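Long-range contacts in ADP-ribosylating toxin CARDS (Mycoplasma pneumoniae, PDB 4TLV), which transfers ADP-ribose from NAD(+) to multiple target proteins in vitro and causes vacuolization of mammalian cells as the main virulence factor of its bacterium: residues Q347-L352 with Q400-V405; G389-T394 with L415-I420. All coordinates share one frame; numbering follows the deposited sequence.

Contact 1 (Q347-L352 with Q400-V405); sequences QLKVHL and QHDLYV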
loop_
_atom_site.group_PDB
_atom_site.type_symbol
_atom_site.label_atom_id
_atom_site.label_comp_id
_atom_site.label_asym_id
_atom_site.label_seq_id
_atom_site.Cartn_x
_atom_site.Cartn_y
_atom_site.Cartn_z
ATOM N N GLN A 347 16.606 -4.088 18.899
ATOM C CA GLN A 347 15.988 -2.881 19.420
ATOM C C GLN A 347 15.867 -1.827 18.322
ATOM O O GLN A 347 16.828 -1.124 18.006
ATOM C CB GLN A 347 16.769 -2.345 20.625
ATOM C CG GLN A 347 16.080 -1.208 21.364
ATOM C CD GLN A 347 16.797 -0.819 22.651
ATOM O OE1 GLN A 347 17.604 -1.582 23.181
ATOM N NE2 GLN A 347 16.499 0.371 23.160
ATOM N N LEU A 348 14.684 -1.741 17.722
ATOM C CA LEU A 348 14.397 -0.693 16.760
ATOM C C LEU A 348 13.892 0.492 17.538
ATOM O O LEU A 348 13.344 0.331 18.623
ATOM C CB LEU A 348 13.316 -1.153 15.785
ATOM C CG LEU A 348 13.630 -2.410 14.990
ATOM C CD1 LEU A 348 12.375 -2.885 14.254
ATOM C CD2 LEU A 348 14.755 -2.141 14.022
ATOM N N LYS A 349 14.072 1.689 16.994
ATOM C CA LYS A 349 13.551 2.888 17.631
ATOM C C LYS A 349 12.509 3.558 16.734
ATOM O O LYS A 349 12.713 3.700 15.531
ATOM C CB LYS A 349 14.685 3.866 17.921
ATOM C CG LYS A 349 14.231 5.285 18.160
ATOM C CD LYS A 349 14.099 5.587 19.635
ATOM C CE LYS A 349 15.030 6.719 20.037
ATOM N NZ LYS A 349 14.583 8.049 19.522
ATOM N N VAL A 350 11.393 3.963 17.322
ATOM C CA VAL A 350 10.329 4.576 16.534
ATOM C C VAL A 350 10.533 6.090 16.382
ATOM O O VAL A 350 10.872 6.781 17.339
ATOM C CB VAL A 350 8.958 4.277 17.143
ATOM C CG1 VAL A 350 7.849 4.807 16.248
ATOM C CG2 VAL A 350 8.807 2.775 17.360
ATOM N N HIS A 351 10.297 6.594 15.171
ATOM C CA HIS A 351 10.550 7.990 14.824
ATOM C C HIS A 351 9.618 8.287 13.648
ATOM O O HIS A 351 9.183 7.370 12.968
ATOM C CB HIS A 351 12.012 8.115 14.373
ATOM C CG HIS A 351 12.560 9.506 14.407
ATOM N ND1 HIS A 351 12.794 10.347 15.440
ATOM C CD2 HIS A 351 12.983 10.168 13.273
ATOM C CE1 HIS A 351 13.319 11.506 14.914
ATOM N NE2 HIS A 351 13.431 11.367 13.603
ATOM N N LEU A 352 9.324 9.554 13.380
ATOM C CA LEU A 352 8.440 9.864 12.259
ATOM C C LEU A 352 9.208 9.876 10.947
ATOM O O LEU A 352 10.402 10.181 10.923
ATOM C CB LEU A 352 7.752 11.221 12.458
ATOM C CG LEU A 352 6.778 11.370 13.630
ATOM C CD1 LEU A 352 6.191 12.788 13.619
ATOM C CD2 LEU A 352 5.671 10.325 13.544
ATOM N N GLN A 400 9.442 12.611 28.918
ATOM C CA GLN A 400 9.145 11.913 27.675
ATOM C C GLN A 400 10.008 10.674 27.579
ATOM O O GLN A 400 11.201 10.722 27.867
ATOM C CB GLN A 400 9.416 12.826 26.473
ATOM C CG GLN A 400 8.580 14.092 26.458
ATOM C CD GLN A 400 8.891 14.995 25.281
ATOM O OE1 GLN A 400 9.857 14.772 24.547
ATOM N NE2 GLN A 400 8.071 16.027 25.095
ATOM N N HIS A 401 9.413 9.560 27.175
ATOM C CA HIS A 401 10.166 8.324 27.039
ATOM C C HIS A 401 10.154 7.839 25.598
ATOM O O HIS A 401 9.138 7.939 24.901
ATOM C CB HIS A 401 9.599 7.258 27.973
ATOM C CG HIS A 401 9.526 7.698 29.400
ATOM N ND1 HIS A 401 10.425 7.605 30.409
ATOM C CD2 HIS A 401 8.429 8.350 29.922
ATOM C CE1 HIS A 401 9.851 8.181 31.517
ATOM N NE2 HIS A 401 8.650 8.627 31.197
ATOM N N ASP A 402 11.293 7.312 25.166
ATOM C CA ASP A 402 11.438 6.793 23.823
ATOM C C ASP A 402 10.660 5.497 23.630
ATOM O O ASP A 402 10.403 4.756 24.587
ATOM C CB ASP A 402 12.913 6.573 23.495
ATOM C CG ASP A 402 13.648 7.877 23.216
ATOM O OD1 ASP A 402 13.003 8.949 23.214
ATOM O OD2 ASP A 402 14.871 7.823 22.987
ATOM N N LEU A 403 10.292 5.236 22.382
ATOM C CA LEU A 403 9.504 4.063 22.025
ATOM C C LEU A 403 10.328 3.127 21.151
ATOM O O LEU A 403 10.911 3.558 20.158
ATOM C CB LEU A 403 8.224 4.485 21.284
ATOM C CG LEU A 403 7.314 3.358 20.804
ATOM C CD1 LEU A 403 6.747 2.579 21.996
ATOM C CD2 LEU A 403 6.185 3.922 19.910
ATOM N N TYR A 404 10.372 1.847 21.521
ATOM C CA TYR A 404 11.174 0.864 20.789
ATOM C C TYR A 404 10.332 -0.291 20.267
ATOM O O TYR A 404 9.197 -0.483 20.685
ATOM C CB TYR A 404 12.278 0.290 21.681
ATOM C CG TYR A 404 13.105 1.341 22.394
ATOM C CD1 TYR A 404 14.086 2.062 21.720
ATOM C CD2 TYR A 404 12.901 1.611 23.741
ATOM C CE1 TYR A 404 14.842 3.028 22.373
ATOM C CE2 TYR A 404 13.650 2.573 24.407
ATOM C CZ TYR A 404 14.620 3.273 23.719
ATOM O OH TYR A 404 15.356 4.227 24.380
ATOM N N VAL A 405 10.906 -1.059 19.346
ATOM C CA VAL A 405 10.327 -2.316 18.917
ATOM C C VAL A 405 11.367 -3.396 19.194
ATOM O O VAL A 405 12.526 -3.251 18.795
ATOM C CB VAL A 405 10.034 -2.322 17.414
ATOM C CG1 VAL A 405 9.409 -3.653 17.008
ATOM C CG2 VAL A 405 9.150 -1.137 17.035
HETATM O O HOH W 1 10.966 6.966 20.220
#

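Contact 2 (G389-T394 with L415-I420); sequences GLFWNT and LEELQI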
loop_
_atom_site.group_PDB
_atom_site.type_symbol
_atom_site.label_atom_id
_atom_site.label_comp_id
_atom_site.label_asym_id
_atom_site.label_seq_id
_atom_site.Cartn_x
_atom_site.Cartn_y
_atom_site.Cartn_z
ATOM N N GLY A 389 6.928 -6.662 19.567
ATOM C CA GLY A 389 5.998 -5.687 20.116
ATOM C C GLY A 389 6.660 -4.366 20.459
ATOM O O GLY A 389 7.880 -4.198 20.311
ATOM N N LEU A 390 5.859 -3.423 20.933
ATOM C CA LEU A 390 6.375 -2.130 21.354
ATOM C C LEU A 390 6.899 -2.229 22.785
ATOM O O LEU A 390 6.333 -2.956 23.605
ATOM C CB LEU A 390 5.276 -1.068 21.291
ATOM C CG LEU A 390 4.729 -0.671 19.915
ATOM C CD1 LEU A 390 3.569 0.331 20.103
ATOM C CD2 LEU A 390 5.840 -0.069 19.047
ATOM N N PHE A 391 7.962 -1.488 23.078
ATOM C CA PHE A 391 8.597 -1.517 24.401
ATOM C C PHE A 391 9.013 -0.114 24.852
ATOM O O PHE A 391 9.256 0.768 24.028
ATOM C CB PHE A 391 9.845 -2.416 24.376
ATOM C CG PHE A 391 9.549 -3.883 24.360
ATOM C CD1 PHE A 391 9.197 -4.528 23.176
ATOM C CD2 PHE A 391 9.642 -4.635 25.529
ATOM C CE1 PHE A 391 8.922 -5.888 23.162
ATOM C CE2 PHE A 391 9.367 -6.005 25.525
ATOM C CZ PHE A 391 9.011 -6.635 24.344
ATOM N N TRP A 392 9.091 0.092 26.165
ATOM C CA TRP A 392 9.771 1.267 26.705
ATOM C C TRP A 392 10.776 0.812 27.759
ATOM O O TRP A 392 10.696 -0.309 28.259
ATOM C CB TRP A 392 8.796 2.282 27.303
ATOM C CG TRP A 392 8.236 1.896 28.651
ATOM C CD1 TRP A 392 7.479 0.803 28.940
ATOM C CD2 TRP A 392 8.391 2.614 29.886
ATOM N NE1 TRP A 392 7.146 0.795 30.274
ATOM C CE2 TRP A 392 7.701 1.892 30.879
ATOM C CE3 TRP A 392 9.053 3.792 30.245
ATOM C CZ2 TRP A 392 7.645 2.310 32.210
ATOM C CZ3 TRP A 392 8.992 4.212 31.570
ATOM C CH2 TRP A 392 8.294 3.469 32.535
ATOM N N ASN A 393 11.724 1.685 28.069
ATOM C CA ASN A 393 12.711 1.415 29.102
ATOM C C ASN A 393 12.188 1.876 30.453
ATOM O O ASN A 393 12.102 3.078 30.716
ATOM C CB ASN A 393 14.022 2.123 28.768
ATOM C CG ASN A 393 15.130 1.773 29.738
ATOM O OD1 ASN A 393 14.897 1.635 30.943
ATOM N ND2 ASN A 393 16.343 1.624 29.219
ATOM N N THR A 394 11.822 0.913 31.296
ATOM C CA THR A 394 11.190 1.192 32.586
ATOM C C THR A 394 12.061 2.043 33.503
ATOM O O THR A 394 11.560 2.694 34.422
ATOM C CB THR A 394 10.835 -0.104 33.329
ATOM O OG1 THR A 394 12.019 -0.901 33.480
ATOM C CG2 THR A 394 9.782 -0.895 32.553
ATOM N N LEU A 415 13.652 -3.198 29.609
ATOM C CA LEU A 415 12.530 -2.914 28.714
ATOM C C LEU A 415 11.305 -3.755 29.059
ATOM O O LEU A 415 11.426 -4.910 29.471
ATOM C CB LEU A 415 12.920 -3.153 27.252
ATOM C CG LEU A 415 14.054 -2.319 26.641
ATOM C CD1 LEU A 415 14.148 -2.544 25.136
ATOM C CD2 LEU A 415 13.869 -0.857 26.925
ATOM N N GLU A 416 10.121 -3.181 28.888
ATOM C CA GLU A 416 8.903 -3.959 29.048
ATOM C C GLU A 416 7.922 -3.618 27.940
ATOM O O GLU A 416 7.900 -2.488 27.452
ATOM C CB GLU A 416 8.256 -3.704 30.402
ATOM C CG GLU A 416 7.408 -2.459 30.439
ATOM C CD GLU A 416 6.559 -2.381 31.682
ATOM O OE1 GLU A 416 6.400 -3.418 32.363
ATOM O OE2 GLU A 416 6.048 -1.283 31.976
ATOM N N GLU A 417 7.103 -4.592 27.565
ATOM C CA GLU A 417 6.175 -4.404 26.463
ATOM C C GLU A 417 5.020 -3.475 26.825
ATOM O O GLU A 417 4.533 -3.465 27.952
ATOM C CB GLU A 417 5.647 -5.743 25.931
ATOM C CG GLU A 417 4.787 -5.576 24.660
ATOM C CD GLU A 417 4.061 -6.844 24.220
ATOM O OE1 GLU A 417 4.282 -7.923 24.824
ATOM O OE2 GLU A 417 3.268 -6.755 23.253
ATOM N N LEU A 418 4.609 -2.686 25.841
ATOM C CA LEU A 418 3.467 -1.794 25.938
ATOM C C LEU A 418 2.401 -2.309 24.995
ATOM O O LEU A 418 2.696 -2.671 23.855
ATOM C CB LEU A 418 3.859 -0.405 25.465
ATOM C CG LEU A 418 4.928 0.327 26.261
ATOM C CD1 LEU A 418 5.521 1.417 25.402
ATOM C CD2 LEU A 418 4.292 0.892 27.514
ATOM N N GLN A 419 1.166 -2.335 25.462
ATOM C CA GLN A 419 0.060 -2.771 24.636
ATOM C C GLN A 419 -1.001 -1.686 24.652
ATOM O O GLN A 419 -1.162 -0.972 25.640
ATOM C CB GLN A 419 -0.496 -4.114 25.131
ATOM C CG GLN A 419 0.521 -5.257 24.994
ATOM C CD GLN A 419 -0.038 -6.624 25.355
ATOM O OE1 GLN A 419 -1.121 -6.733 25.920
ATOM N NE2 GLN A 419 0.710 -7.676 25.024
ATOM N N ILE A 420 -1.705 -1.540 23.540
ATOM C CA ILE A 420 -2.760 -0.543 23.475
ATOM C C ILE A 420 -3.923 -0.996 24.331
ATOM O O ILE A 420 -4.335 -2.141 24.266
ATOM C CB ILE A 420 -3.240 -0.321 22.033
ATOM C CG1 ILE A 420 -2.061 0.203 21.201
ATOM C CG2 ILE A 420 -4.423 0.662 22.024
ATOM C CD1 ILE A 420 -2.427 0.693 19.833
HETATM O O HOH W 2 3.051 -4.519 21.836
#

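Contact 1 (Q347-L352 with Q400-V405)
Leu-348 and Val-405 form an antiparallel hydrogen-bonded pair, Leu-348 N donating to Val-405 O (2.8 Å) and Val-405 N back to Leu-348 O (2.9 Å). Farther on, Val-350 N donates almost straight to Leu-403 O at 2.9 Å. Next, a water accepts from Leu-403 N at 2.8 Å and probably donates to Val-350 O, standing in for direct pairing where the strands diverge. Outward, Gln-347 O accepts from Thr-342 OG1, and the backbones of Lys-349 and Tyr-404 bond to Phe-340 and Phe-391 respectively. On the face carrying Lys-349 and Tyr-404, Gln-347 holds CG anti to the backbone N (chi1 -171°) and runs on extended, with NE2 3.2 Å above the centre of the Tyr-404 ring and the amide plane nearly perpendicular to it (85°). Leu-348 O lies at the edge of that ring. The bent Lys-349 chain passes the ring with CD and makes a long salt bridge from NZ to Asp-402 OD2 (3.5 Å). Leu-348 CB meets Val-405 CB on the other face; beyond it Val-350 CG2 packs on Leu-403 CG and Val-405 CG2. In the D2 beta-trefoil, strand 348-354 also pairs with strand 335-340, while strand 401-407 pairs with strands 298-303 and 388-393.

Contact 2 (G389-T394 with L415-I420)
The Phe-391 ring has Glu-417 CA over one face, off centre and nearer the ring's periphery, and Glu-417 CB makes a CH-pi contact with that ring, 4.0 Å from its centroid; Glu-416 N lies at the ring edge. The Trp-392 indole carries Thr-394 CA over one face, likewise off centre, and Glu-416 OE2 at its edge, while Phe-288 and His-401 meet it edge-to-face. These groups belong to an antiparallel strand pair of the D2 beta-trefoil. Trp-392 and Glu-416 are a hydrogen-bonded pair, with Trp-392 N donating to Glu-416 O (3.1 Å) and Glu-416 N to Trp-392 O (3.0 Å). Both side chains place CG between the backbone N and carbonyl carbon (chi1 76° and 82°) and run side by side. Thr-394 CG2 packs across Glu-416 CG, and Leu-418 CD2 lies 3.5 Å from Trp-392 CD1. The buried Glu-416 carboxylate is further bound by Thr-284 and the backbone N of Lys-283; Glu-417 OE2 forms a salt bridge with Arg-377. A water accepts from Leu-390 N and donates to both Glu-417 OE2 (2.7 Å) and Leu-418 O. Trp-392 NE1 donates to the anti lone pair of Glu-416 OE2 at 2.9 Å, with the oxygen almost in the indole plane.

Both contacts are antiparallel strand pairs in the D2 beta-trefoil, with centres about 10 Å apart, and they are joined through neighbouring strands 388-393 and 401-407. A probable backbone hydrogen bond runs from Phe-391 N to Tyr-404 O (2.9 Å), and Leu-403 of contact 1 packs against both Leu-390 and Leu-418 of contact 2. Contact 1 is partly buried: its charged pair and amide-over-ring contact involve partly exposed residues, with leucines and valines buried on the other side. Contact 2 is the more buried and keeps two glutamates inside, each with several polar partners. Each uses a water, which lies between backbone atoms of the two strands in contact 1, whereas in contact 2 it also grips a carboxylate.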